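Local structure of anopheles gambiae adenosine kinase (Anopheles gambiae, 3LOO) at residues 234-239 with 317-322; 259-264 with 294-299; 276-281 with 286-291. The protein catalyses the phosphorylation of adenosine to AMP, as an ATP-dependent adenosine kinase of the pfkB family. All blocks are in the same frame, centred on the assembly; numbering follows the deposited sequence.

Interaction 1 (234-239 with 317-322); sequences VLFGNE and DAFVGG. With B4P (bis(adenosine)-5'-tetraphosphate), chain D.
Phe236 turns one face of its ring to the CG2 methyl of Val320, joining a central strand of the pfkB (ribokinase-like) alpha/beta core to helix 315-328, which helps to cover that side of the sheet. The methyl stands 3.8 Å from the centroid of the Phe236 ring, only 17° off the normal: a CH-pi contact over the face. Val320 can reach it because CG2 lies anti to its own carbonyl carbon, with CG1 turned to the ring's far rim near CE2. On the opposite face of Phe236 sits CG1 of Val234, two residues back in the strand, so the flat ring is held between methyls of two beta-branched valines. Phe319 comes in differently. Its own edge, at CE2, meets CD1 of Phe236 at 4.2 Å, the latter near the plane of the Phe319 ring. Phe323, one helical turn on, adds an edge-to-face partner to Phe236. Aromatic and beta-branched residues suit this buried, largely apolar seam, while both segments offer polar groups to the bound dinucleotide at their ends. Asp317 closes the family's GAGD signature; its carboxylate oxygens are held by Ser82 and Asn85, and its backbone N donates a hydrogen bond to B4P O1B, 3.1 Å away. Asn238 caps the following helix through OD1, leaving ND2 to donate a nearly straight bond to B4P O1G, 2.9 Å long at 166°.

Interaction 2 (259-264 with 294-299); sequences IGKRIA and DNVREF
The ionic component comes from Lys261, which spans the gap from helix 256-264 to the turn at Asp294. NZ lies 3.0 Å from Asp294 OD1, a salt bridge, yet the oxygen is modelled just as near to the last methylene: CE to Asp294 OD1 is also 3.0 Å, unusually short for carbon and oxygen. As modelled, the carboxylate oxygen sits beside the CE-NZ bond rather than beyond its tip, with an angle at NZ (CE-NZ-OD1) of about 74°. That is far from the direction of an ammonium N-H, so the attraction may be more electrostatic than directional. Asp294 presents OD1 by holding CG anti to its backbone N (chi1 -179°), and Lys261 needs an extended chain beyond CG to reach it. A long flexible base and a short acid suit this solvent-exposed margin, where both residues also touch a crystal neighbour; that contact and the short approach leave their exact poses in some doubt.

Hydrogen bonding is minor: NZ of Lys261 also makes a weak bond to the backbone O of Asp294, 3.4 Å away, so one ammonium group addresses both the side chain and the main chain of the same residue. In the pfkB alpha/beta fold this joins a helix packed against one face of the large sheet to the chain entering its outermost strand, 297-299. A second salt bridge between these two elements runs from Arg257 to Glu298.

Apolar contact comes from the CE methylene of the lysine, which rests 3.9 Å from CG2 of Val296. Val296 also packs on Leu287 and Ile289 of the neighbouring strand, and Ala264, one turn beyond Lys261, has a side chain small enough to let the helix lie close to Ile289.

Interaction 3 (276-281 with 286-291); sequences IVIITQ and VLLIEA. With B4P (bis(adenosine)-5'-tetraphosphate), chain D.
The peptide groups of Val277 and Ile289, and of Ile279 and Leu287, are the flat groups here, joined side by side by paired hydrogen bonds in an antiparallel beta hairpin of the large pfkB-fold sheet. Val277 N meets Ile289 O in the carbonyl plane at 2.8 Å, almost straight at 171°. Ile279 N likewise lies in the carbonyl plane of Leu287 O, whereas Leu287 N reaches Ile279 O from 21° outside the Ile279 carbonyl plane. Between these hydrogen-bonded pairs, Ile278 faces Leu288 in a non-hydrogen-bonded pair, and CA of Ile278 approaches Leu287 O at 3.3 Å in a CA-H...O contact.

One face of the ribbon carries Val277, Ile279, Leu287 and Ile289 and is covered by helix 256-264. Here the two CD1 methyls of Ile279 and Ile289 meet at 3.9 Å. The other face, with Ile276, Ile278, Leu288 and Glu290, looks largely toward helices 315-328 and 333-350. CG2 of Ile278, anti to its backbone N, touches CG1 of Val286 at 3.7 Å. On the same face CG2 of Ile276 is modelled 3.3 Å from CD1 of Leu288, tighter than usual van der Waals contact. Toward the more open end, CD1 of Ile276 packs on the CB and CG methylenes of the partly exposed Glu290. Beta-branched and leucine residues suit both faces, since most of each is buried under helices and extended backbone accommodates their branches.

At the turn end the hairpin reaches the bound dinucleotide. Val286 CG2 packs 3.4 Å from the ribose hydroxyl O3F of B4P. Thr280 has OG1 between its backbone N and carbonyl carbon (chi1 64°), from where OG1 donates to the phosphate oxygen O2D of B4P at 2.7 Å.

All three contacts reach one large sheet, and they are enclosed one within another along the chain: interaction 3 lies between the segments of interaction 2, and that in turn between those of interaction 1. Strands 234-238, 276-281, 284-290 and 297-299 stand in that order toward the sheet's margin, with helix 256-264 on one face and helix 315-328 on the other. The centres of interactions 1 and 3 are about 9 Å apart, joined by probable bonds such as Leu235 O to Ile278 N; those of interactions 2 and 3 are about 6 Å apart. Interactions 1 and 3 both meet the dinucleotide, whereas interaction 2 sits at the outer surface.

Interaction 1 (234-239 with 317-322)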
loop_
_atom_site.group_PDB
_atom_site.type_symbol
_atom_site.label_atom_id
_atom_site.label_comp_id
_atom_site.label_asym_id
_atom_site.label_seq_id
_atom_site.Cartn_x
_atom_site.Cartn_y
_atom_site.Cartn_z
ATOM N N VAL A 234 -6.245 11.162 -4.456
ATOM C CA VAL A 234 -6.999 9.945 -4.064
ATOM C C VAL A 234 -6.387 9.402 -2.755
ATOM O O VAL A 234 -5.173 9.176 -2.660
ATOM C CB VAL A 234 -6.991 8.810 -5.149
ATOM C CG1 VAL A 234 -7.938 7.677 -4.751
ATOM C CG2 VAL A 234 -7.390 9.312 -6.593
ATOM N N LEU A 235 -7.249 9.185 -1.753
ATOM C CA LEU A 235 -6.852 8.540 -0.509
ATOM C C LEU A 235 -7.623 7.200 -0.369
ATOM O O LEU A 235 -8.843 7.188 -0.427
ATOM C CB LEU A 235 -7.181 9.439 0.675
ATOM C CG LEU A 235 -6.922 8.829 2.068
ATOM C CD1 LEU A 235 -5.465 8.427 2.199
ATOM C CD2 LEU A 235 -7.362 9.759 3.260
ATOM N N PHE A 236 -6.891 6.108 -0.222
ATOM C CA PHE A 236 -7.463 4.792 0.066
ATOM C C PHE A 236 -7.230 4.486 1.551
ATOM O O PHE A 236 -6.246 4.959 2.151
ATOM C CB PHE A 236 -6.733 3.706 -0.730
ATOM C CG PHE A 236 -6.718 3.922 -2.236
ATOM C CD1 PHE A 236 -7.758 3.461 -3.020
ATOM C CD2 PHE A 236 -5.618 4.543 -2.858
ATOM C CE1 PHE A 236 -7.725 3.611 -4.448
ATOM C CE2 PHE A 236 -5.582 4.727 -4.257
ATOM C CZ PHE A 236 -6.634 4.251 -5.048
ATOM N N GLY A 237 -8.113 3.677 2.135
ATOM C CA GLY A 237 -7.873 3.153 3.488
ATOM C C GLY A 237 -8.993 2.218 3.876
ATOM O O GLY A 237 -10.024 2.165 3.198
ATOM N N ASN A 238 -8.801 1.455 4.940
ATOM C CA ASN A 238 -9.907 0.624 5.394
ATOM C C ASN A 238 -10.693 1.336 6.516
ATOM O O ASN A 238 -10.383 2.470 6.896
ATOM C CB ASN A 238 -9.443 -0.808 5.754
ATOM C CG ASN A 238 -8.622 -0.870 7.041
ATOM O OD1 ASN A 238 -8.630 0.053 7.837
ATOM N ND2 ASN A 238 -7.857 -1.953 7.209
ATOM N N GLU A 239 -11.719 0.695 7.022
ATOM C CA GLU A 239 -12.623 1.367 7.951
ATOM C C GLU A 239 -11.906 1.724 9.257
ATOM O O GLU A 239 -12.145 2.769 9.828
ATOM C CB GLU A 239 -13.853 0.496 8.211
ATOM C CG GLU A 239 -13.647 -0.644 9.173
ATOM C CD GLU A 239 -13.526 -1.957 8.453
ATOM O OE1 GLU A 239 -12.554 -2.155 7.683
ATOM O OE2 GLU A 239 -14.449 -2.792 8.638
ATOM N N ASP A 317 -4.289 -4.280 -0.713
ATOM C CA ASP A 317 -3.248 -3.911 -1.680
ATOM C C ASP A 317 -3.638 -4.259 -3.111
ATOM O O ASP A 317 -3.390 -3.469 -4.027
ATOM C CB ASP A 317 -1.870 -4.500 -1.318
ATOM C CG ASP A 317 -1.413 -4.126 0.134
ATOM O OD1 ASP A 317 -1.830 -3.073 0.674
ATOM O OD2 ASP A 317 -0.617 -4.902 0.719
ATOM N N ALA A 318 -4.272 -5.431 -3.261
ATOM C CA ALA A 318 -4.790 -5.926 -4.514
ATOM C C ALA A 318 -5.957 -5.111 -5.015
ATOM O O ALA A 318 -6.116 -4.941 -6.244
ATOM C CB ALA A 318 -5.274 -7.433 -4.328
ATOM N N PHE A 319 -6.787 -4.648 -4.075
ATOM C CA PHE A 319 -7.865 -3.732 -4.420
ATOM C C PHE A 319 -7.263 -2.502 -5.096
ATOM O O PHE A 319 -7.722 -2.093 -6.164
ATOM C CB PHE A 319 -8.669 -3.285 -3.205
ATOM C CG PHE A 319 -9.662 -2.213 -3.534
ATOM C CD1 PHE A 319 -10.934 -2.542 -4.032
ATOM C CD2 PHE A 319 -9.305 -0.874 -3.419
ATOM C CE1 PHE A 319 -11.841 -1.549 -4.392
ATOM C CE2 PHE A 319 -10.209 0.137 -3.791
ATOM C CZ PHE A 319 -11.469 -0.190 -4.275
ATOM N N VAL A 320 -6.240 -1.928 -4.493
ATOM C CA VAL A 320 -5.576 -0.743 -5.098
ATOM C C VAL A 320 -4.905 -1.066 -6.445
ATOM O O VAL A 320 -5.036 -0.299 -7.390
ATOM C CB VAL A 320 -4.579 -0.050 -4.144
ATOM C CG1 VAL A 320 -3.788 1.092 -4.886
ATOM C CG2 VAL A 320 -5.332 0.589 -2.955
ATOM N N GLY A 321 -4.198 -2.189 -6.537
ATOM C CA GLY A 321 -3.639 -2.603 -7.845
ATOM C C GLY A 321 -4.699 -2.668 -8.960
ATOM O O GLY A 321 -4.444 -2.214 -10.053
ATOM N N GLY A 322 -5.868 -3.243 -8.679
ATOM C CA GLY A 322 -6.964 -3.352 -9.658
ATOM C C GLY A 322 -7.442 -1.964 -10.070
ATOM O O GLY A 322 -7.643 -1.683 -11.255
HETATM P PA B4P D . -3.135 -7.029 4.978
HETATM O O1A B4P D . -3.253 -8.487 4.562
HETATM O O2A B4P D . -3.099 -6.724 6.474
HETATM O O3A B4P D . -4.486 -6.327 4.471
HETATM P PB B4P D . -4.455 -5.086 3.471
HETATM O O1B B4P D . -3.982 -5.503 2.077
HETATM O O2B B4P D . -3.891 -3.830 4.113
HETATM O O3B B4P D . -6.114 -5.185 3.532
HETATM P PG B4P D . -7.155 -4.062 4.032
HETATM O O1G B4P D . -7.528 -4.234 5.465
HETATM O O2G B4P D . -6.543 -2.720 3.683
HETATM O O3G B4P D . -8.441 -4.278 3.104
HETATM P PD B4P D . -9.912 -4.844 3.448
HETATM O O1D B4P D . -9.762 -5.957 4.418
HETATM O O2D B4P D . -10.897 -3.739 3.706
HETATM O O5E B4P D . -1.894 -6.318 4.206
HETATM C C5E B4P D . -0.759 -7.154 4.175
HETATM C C4E B4P D . 0.484 -6.497 3.645
HETATM O O4E B4P D . 0.870 -5.344 4.394
HETATM C C3E B4P D . 1.624 -7.461 3.824
HETATM O O3E B4P D . 1.878 -7.983 2.505
HETATM C C2E B4P D . 2.794 -6.607 4.299
HETATM O O2E B4P D . 4.006 -6.768 3.551
HETATM C C1E B4P D . 2.252 -5.167 4.224
HETATM N N9A B4P D . 2.805 -4.367 5.331
HETATM C C8A B4P D . 2.591 -4.513 6.672
HETATM N N7A B4P D . 3.318 -3.557 7.321
HETATM C C5A B4P D . 4.018 -2.829 6.401
HETATM C C6A B4P D . 4.902 -1.738 6.455
HETATM N N6A B4P D . 5.309 -1.165 7.630
HETATM N N1A B4P D . 5.425 -1.261 5.298
HETATM C C2A B4P D . 5.068 -1.780 4.097
HETATM N N3A B4P D . 4.213 -2.813 4.019
HETATM C C4A B4P D . 3.673 -3.342 5.147
HETATM O O5F B4P D . -10.232 -5.518 2.029
HETATM C C5F B4P D . -9.996 -4.839 0.801
HETATM C C4F B4P D . -10.847 -5.545 -0.254
HETATM O O4F B4P D . -10.681 -6.974 -0.210
HETATM C C3F B4P D . -12.328 -5.366 0.031
HETATM O O3F B4P D . -12.751 -4.088 -0.427
HETATM C C2F B4P D . -12.943 -6.525 -0.728
HETATM O O2F B4P D . -13.093 -6.192 -2.123
HETATM C C1F B4P D . -11.906 -7.646 -0.528
HETATM N N9B B4P D . -12.335 -8.442 0.666
HETATM C C8B B4P D . -11.819 -8.349 1.908
HETATM N N7B B4P D . -12.442 -9.200 2.758
HETATM C C5B B4P D . -13.390 -9.869 2.070
HETATM C C6B B4P D . -14.344 -10.836 2.375
HETATM N N6B B4P D . -14.423 -11.306 3.646
HETATM N N1B B4P D . -15.168 -11.312 1.392
HETATM C C2B B4P D . -15.089 -10.847 0.120
HETATM N N3B B4P D . -14.184 -9.892 -0.235
HETATM C C4B B4P D . -13.322 -9.365 0.690
#

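Interaction 2 (259-264 with 294-299)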
loop_
_atom_site.group_PDB
_atom_site.type_symbol
_atom_site.label_atom_id
_atom_site.label_comp_id
_atom_site.label_asym_id
_atom_site.label_seq_id
_atom_site.Cartn_x
_atom_site.Cartn_y
_atom_site.Cartn_z
ATOM N N ILE A 259 -16.875 10.717 7.917
ATOM C CA ILE A 259 -15.419 10.857 7.972
ATOM C C ILE A 259 -14.894 11.073 6.544
ATOM O O ILE A 259 -14.139 11.994 6.308
ATOM C CB ILE A 259 -14.735 9.630 8.668
ATOM C CG1 ILE A 259 -15.095 9.565 10.162
ATOM C CG2 ILE A 259 -13.187 9.697 8.522
ATOM C CD1 ILE A 259 -14.945 8.163 10.758
ATOM N N GLY A 260 -15.331 10.233 5.598
ATOM C CA GLY A 260 -14.938 10.397 4.167
ATOM C C GLY A 260 -15.209 11.779 3.598
ATOM O O GLY A 260 -14.347 12.379 2.916
ATOM N N LYS A 261 -16.400 12.315 3.900
ATOM C CA LYS A 261 -16.785 13.656 3.443
ATOM C C LYS A 261 -15.870 14.732 3.996
ATOM O O LYS A 261 -15.458 15.623 3.256
ATOM C CB LYS A 261 -18.249 13.971 3.796
ATOM C CG LYS A 261 -19.250 13.016 3.155
ATOM C CD LYS A 261 -20.625 13.100 3.854
ATOM C CE LYS A 261 -21.711 12.730 2.882
ATOM N NZ LYS A 261 -22.955 12.288 3.602
ATOM N N ARG A 262 -15.574 14.668 5.299
ATOM C CA ARG A 262 -14.699 15.648 5.929
ATOM C C ARG A 262 -13.300 15.605 5.317
ATOM O O ARG A 262 -12.713 16.654 5.040
ATOM C CB ARG A 262 -14.556 15.416 7.460
ATOM C CG ARG A 262 -15.796 15.601 8.334
ATOM C CD ARG A 262 -15.980 17.029 8.831
ATOM N NE ARG A 262 -15.170 17.447 9.992
ATOM C CZ ARG A 262 -15.478 17.240 11.290
ATOM N NH1 ARG A 262 -16.550 16.530 11.671
ATOM N NH2 ARG A 262 -14.672 17.721 12.220
ATOM N N ILE A 263 -12.742 14.406 5.153
ATOM C CA ILE A 263 -11.413 14.303 4.517
ATOM C C ILE A 263 -11.450 14.849 3.062
ATOM O O ILE A 263 -10.575 15.625 2.659
ATOM C CB ILE A 263 -10.896 12.855 4.494
ATOM C CG1 ILE A 263 -10.741 12.282 5.929
ATOM C CG2 ILE A 263 -9.586 12.769 3.660
ATOM C CD1 ILE A 263 -10.662 10.689 5.929
ATOM N N ALA A 264 -12.469 14.436 2.309
ATOM C CA ALA A 264 -12.613 14.833 0.896
ATOM C C ALA A 264 -12.654 16.368 0.777
ATOM O O ALA A 264 -12.111 16.922 -0.181
ATOM C CB ALA A 264 -13.848 14.215 0.258
ATOM N N ASP A 294 -22.639 15.255 -1.499
ATOM C CA ASP A 294 -22.987 14.900 -0.128
ATOM C C ASP A 294 -23.627 13.526 -0.151
ATOM O O ASP A 294 -24.493 13.195 0.660
ATOM C CB ASP A 294 -23.935 15.948 0.455
ATOM C CG ASP A 294 -24.314 15.657 1.886
ATOM O OD1 ASP A 294 -23.510 15.062 2.620
ATOM O OD2 ASP A 294 -25.432 15.992 2.287
ATOM N N ASN A 295 -23.187 12.720 -1.102
ATOM C CA ASN A 295 -23.844 11.465 -1.393
ATOM C C ASN A 295 -22.785 10.399 -1.625
ATOM O O ASN A 295 -22.223 10.305 -2.707
ATOM C CB ASN A 295 -24.749 11.631 -2.621
ATOM C CG ASN A 295 -25.386 10.333 -3.067
ATOM O OD1 ASN A 295 -25.712 9.473 -2.244
ATOM N ND2 ASN A 295 -25.592 10.190 -4.381
ATOM N N VAL A 296 -22.513 9.603 -0.601
ATOM C CA VAL A 296 -21.497 8.556 -0.712
ATOM C C VAL A 296 -22.014 7.356 -1.517
ATOM O O VAL A 296 -23.085 6.807 -1.236
ATOM C CB VAL A 296 -21.004 8.103 0.678
ATOM C CG1 VAL A 296 -19.929 6.977 0.527
ATOM C CG2 VAL A 296 -20.458 9.289 1.461
ATOM N N ARG A 297 -21.232 6.949 -2.513
ATOM C CA ARG A 297 -21.577 5.816 -3.363
ATOM C C ARG A 297 -20.963 4.522 -2.826
ATOM O O ARG A 297 -19.864 4.529 -2.278
ATOM C CB ARG A 297 -21.145 6.101 -4.807
ATOM C CG ARG A 297 -21.859 7.351 -5.344
ATOM C CD ARG A 297 -21.321 7.820 -6.673
ATOM N NE ARG A 297 -21.536 6.815 -7.713
ATOM C CZ ARG A 297 -20.915 6.820 -8.888
ATOM N NH1 ARG A 297 -20.030 7.771 -9.175
ATOM N NH2 ARG A 297 -21.168 5.864 -9.769
ATOM N N GLU A 298 -21.680 3.427 -2.994
ATOM C CA GLU A 298 -21.286 2.123 -2.493
ATOM C C GLU A 298 -21.106 1.149 -3.610
ATOM O O GLU A 298 -21.892 1.143 -4.562
ATOM C CB GLU A 298 -22.382 1.549 -1.623
ATOM C CG GLU A 298 -22.693 2.386 -0.444
ATOM C CD GLU A 298 -23.869 1.853 0.323
ATOM O OE1 GLU A 298 -24.236 0.667 0.139
ATOM O OE2 GLU A 298 -24.418 2.630 1.113
ATOM N N PHE A 299 -20.094 0.295 -3.465
ATOM C CA PHE A 299 -19.869 -0.818 -4.361
ATOM C C PHE A 299 -19.893 -2.132 -3.584
ATOM O O PHE A 299 -18.897 -2.502 -2.956
ATOM C CB PHE A 299 -18.529 -0.611 -5.077
ATOM C CG PHE A 299 -18.512 0.609 -5.944
ATOM C CD1 PHE A 299 -18.320 1.873 -5.390
ATOM C CD2 PHE A 299 -18.718 0.504 -7.315
ATOM C CE1 PHE A 299 -18.330 3.018 -6.187
ATOM C CE2 PHE A 299 -18.718 1.651 -8.123
ATOM C CZ PHE A 299 -18.511 2.912 -7.557
#

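Interaction 3 (276-281 with 286-291)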
loop_
_atom_site.group_PDB
_atom_site.type_symbol
_atom_site.label_atom_id
_atom_site.label_comp_id
_atom_site.label_asym_id
_atom_site.label_seq_id
_atom_site.Cartn_x
_atom_site.Cartn_y
_atom_site.Cartn_z
ATOM N N ILE A 276 -10.862 12.432 -4.184
ATOM C CA ILE A 276 -11.602 11.172 -4.009
ATOM C C ILE A 276 -11.088 10.482 -2.745
ATOM O O ILE A 276 -9.863 10.430 -2.514
ATOM C CB ILE A 276 -11.340 10.256 -5.229
ATOM C CG1 ILE A 276 -11.909 10.933 -6.466
ATOM C CG2 ILE A 276 -12.038 8.952 -5.073
ATOM C CD1 ILE A 276 -13.354 11.229 -6.322
ATOM N N VAL A 277 -12.006 10.013 -1.905
ATOM C CA VAL A 277 -11.638 9.161 -0.768
ATOM C C VAL A 277 -12.337 7.810 -0.955
ATOM O O VAL A 277 -13.540 7.774 -1.202
ATOM C CB VAL A 277 -12.006 9.821 0.581
ATOM C CG1 VAL A 277 -11.609 8.914 1.758
ATOM C CG2 VAL A 277 -11.358 11.228 0.689
ATOM N N ILE A 278 -11.580 6.723 -0.871
ATOM C CA ILE A 278 -12.138 5.343 -1.045
ATOM C C ILE A 278 -11.902 4.526 0.229
ATOM O O ILE A 278 -10.750 4.382 0.652
ATOM C CB ILE A 278 -11.563 4.647 -2.310
ATOM C CG1 ILE A 278 -12.044 5.396 -3.570
ATOM C CG2 ILE A 278 -12.003 3.176 -2.400
ATOM C CD1 ILE A 278 -11.266 5.035 -4.850
ATOM N N ILE A 279 -12.972 4.024 0.841
ATOM C CA ILE A 279 -12.873 3.267 2.094
ATOM C C ILE A 279 -13.381 1.867 1.881
ATOM O O ILE A 279 -14.554 1.684 1.512
ATOM C CB ILE A 279 -13.655 3.953 3.234
ATOM C CG1 ILE A 279 -13.089 5.375 3.415
ATOM C CG2 ILE A 279 -13.530 3.130 4.550
ATOM C CD1 ILE A 279 -13.916 6.255 4.257
ATOM N N THR A 280 -12.480 0.896 2.077
ATOM C CA THR A 280 -12.808 -0.509 2.026
ATOM C C THR A 280 -13.295 -0.931 3.416
ATOM O O THR A 280 -12.884 -0.355 4.429
ATOM C CB THR A 280 -11.584 -1.384 1.558
ATOM O OG1 THR A 280 -10.505 -1.302 2.510
ATOM C CG2 THR A 280 -11.064 -0.917 0.149
ATOM N N GLN A 281 -14.155 -1.936 3.448
ATOM C CA GLN A 281 -14.768 -2.424 4.674
ATOM C C GLN A 281 -14.824 -3.959 4.692
ATOM O O GLN A 281 -15.864 -4.518 5.041
ATOM C CB GLN A 281 -16.228 -1.961 4.738
ATOM C CG GLN A 281 -16.519 -0.503 4.423
ATOM C CD GLN A 281 -17.946 -0.113 4.852
ATOM O OE1 GLN A 281 -18.908 -0.145 4.049
ATOM N NE2 GLN A 281 -18.091 0.192 6.128
ATOM N N VAL A 286 -17.502 -1.294 -0.661
ATOM C CA VAL A 286 -16.484 -0.268 -0.796
ATOM C C VAL A 286 -17.208 1.084 -0.921
ATOM O O VAL A 286 -18.194 1.198 -1.673
ATOM C CB VAL A 286 -15.583 -0.524 -2.028
ATOM C CG1 VAL A 286 -14.578 0.596 -2.164
ATOM C CG2 VAL A 286 -14.853 -1.874 -1.891
ATOM N N LEU A 287 -16.725 2.106 -0.209
ATOM C CA LEU A 287 -17.359 3.418 -0.229
ATOM C C LEU A 287 -16.524 4.419 -1.011
ATOM O O LEU A 287 -15.313 4.512 -0.811
ATOM C CB LEU A 287 -17.580 3.969 1.188
ATOM C CG LEU A 287 -18.142 3.031 2.247
ATOM C CD1 LEU A 287 -18.014 3.716 3.614
ATOM C CD2 LEU A 287 -19.608 2.629 1.900
ATOM N N LEU A 288 -17.186 5.155 -1.904
ATOM C CA LEU A 288 -16.558 6.196 -2.705
ATOM C C LEU A 288 -17.110 7.540 -2.283
ATOM O O LEU A 288 -18.340 7.779 -2.352
ATOM C CB LEU A 288 -16.828 5.988 -4.220
ATOM C CG LEU A 288 -16.559 7.191 -5.154
ATOM C CD1 LEU A 288 -15.101 7.607 -5.125
ATOM C CD2 LEU A 288 -16.999 6.865 -6.604
ATOM N N ILE A 289 -16.209 8.428 -1.888
ATOM C CA ILE A 289 -16.571 9.786 -1.549
ATOM C C ILE A 289 -15.831 10.750 -2.464
ATOM O O ILE A 289 -14.600 10.666 -2.579
ATOM C CB ILE A 289 -16.226 10.127 -0.057
ATOM C CG1 ILE A 289 -16.816 9.083 0.913
ATOM C CG2 ILE A 289 -16.713 11.546 0.303
ATOM C CD1 ILE A 289 -15.832 7.973 1.376
ATOM N N GLU A 290 -16.575 11.651 -3.113
ATOM C CA GLU A 290 -15.986 12.691 -3.931
ATOM C C GLU A 290 -16.256 14.037 -3.326
ATOM O O GLU A 290 -17.390 14.336 -2.960
ATOM C CB GLU A 290 -16.554 12.697 -5.369
ATOM C CG GLU A 290 -15.812 13.734 -6.269
ATOM C CD GLU A 290 -16.380 13.851 -7.688
ATOM O OE1 GLU A 290 -17.550 14.284 -7.854
ATOM O OE2 GLU A 290 -15.637 13.528 -8.634
ATOM N N ALA A 291 -15.230 14.873 -3.270
ATOM C CA ALA A 291 -15.418 16.230 -2.799
ATOM C C ALA A 291 -16.514 16.907 -3.639
ATOM O O ALA A 291 -16.661 16.627 -4.845
ATOM C CB ALA A 291 -14.127 16.995 -2.893
HETATM P PA B4P D . -3.135 -7.029 4.978
HETATM O O1A B4P D . -3.253 -8.487 4.562
HETATM O O2A B4P D . -3.099 -6.724 6.474
HETATM O O3A B4P D . -4.486 -6.327 4.471
HETATM P PB B4P D . -4.455 -5.086 3.471
HETATM O O1B B4P D . -3.982 -5.503 2.077
HETATM O O2B B4P D . -3.891 -3.830 4.113
HETATM O O3B B4P D . -6.114 -5.185 3.532
HETATM P PG B4P D . -7.155 -4.062 4.032
HETATM O O1G B4P D . -7.528 -4.234 5.465
HETATM O O2G B4P D . -6.543 -2.720 3.683
HETATM O O3G B4P D . -8.441 -4.278 3.104
HETATM P PD B4P D . -9.912 -4.844 3.448
HETATM O O1D B4P D . -9.762 -5.957 4.418
HETATM O O2D B4P D . -10.897 -3.739 3.706
HETATM O O5E B4P D . -1.894 -6.318 4.206
HETATM C C5E B4P D . -0.759 -7.154 4.175
HETATM C C4E B4P D . 0.484 -6.497 3.645
HETATM O O4E B4P D . 0.870 -5.344 4.394
HETATM C C3E B4P D . 1.624 -7.461 3.824
HETATM O O3E B4P D . 1.878 -7.983 2.505
HETATM C C2E B4P D . 2.794 -6.607 4.299
HETATM O O2E B4P D . 4.006 -6.768 3.551
HETATM C C1E B4P D . 2.252 -5.167 4.224
HETATM N N9A B4P D . 2.805 -4.367 5.331
HETATM C C8A B4P D . 2.591 -4.513 6.672
HETATM N N7A B4P D . 3.318 -3.557 7.321
HETATM C C5A B4P D . 4.018 -2.829 6.401
HETATM C C6A B4P D . 4.902 -1.738 6.455
HETATM N N6A B4P D . 5.309 -1.165 7.630
HETATM N N1A B4P D . 5.425 -1.261 5.298
HETATM C C2A B4P D . 5.068 -1.780 4.097
HETATM N N3A B4P D . 4.213 -2.813 4.019
HETATM C C4A B4P D . 3.673 -3.342 5.147
HETATM O O5F B4P D . -10.232 -5.518 2.029
HETATM C C5F B4P D . -9.996 -4.839 0.801
HETATM C C4F B4P D . -10.847 -5.545 -0.254
HETATM O O4F B4P D . -10.681 -6.974 -0.210
HETATM C C3F B4P D . -12.328 -5.366 0.031
HETATM O O3F B4P D . -12.751 -4.088 -0.427
HETATM C C2F B4P D . -12.943 -6.525 -0.728
HETATM O O2F B4P D . -13.093 -6.192 -2.123
HETATM C C1F B4P D . -11.906 -7.646 -0.528
HETATM N N9B B4P D . -12.335 -8.442 0.666
HETATM C C8B B4P D . -11.819 -8.349 1.908
HETATM N N7B B4P D . -12.442 -9.200 2.758
HETATM C C5B B4P D . -13.390 -9.869 2.070
HETATM C C6B B4P D . -14.344 -10.836 2.375
HETATM N N6B B4P D . -14.423 -11.306 3.646
HETATM N N1B B4P D . -15.168 -11.312 1.392
HETATM C C2B B4P D . -15.089 -10.847 0.120
HETATM N N3B B4P D . -14.184 -9.892 -0.235
HETATM C C4B B4P D . -13.322 -9.365 0.690
#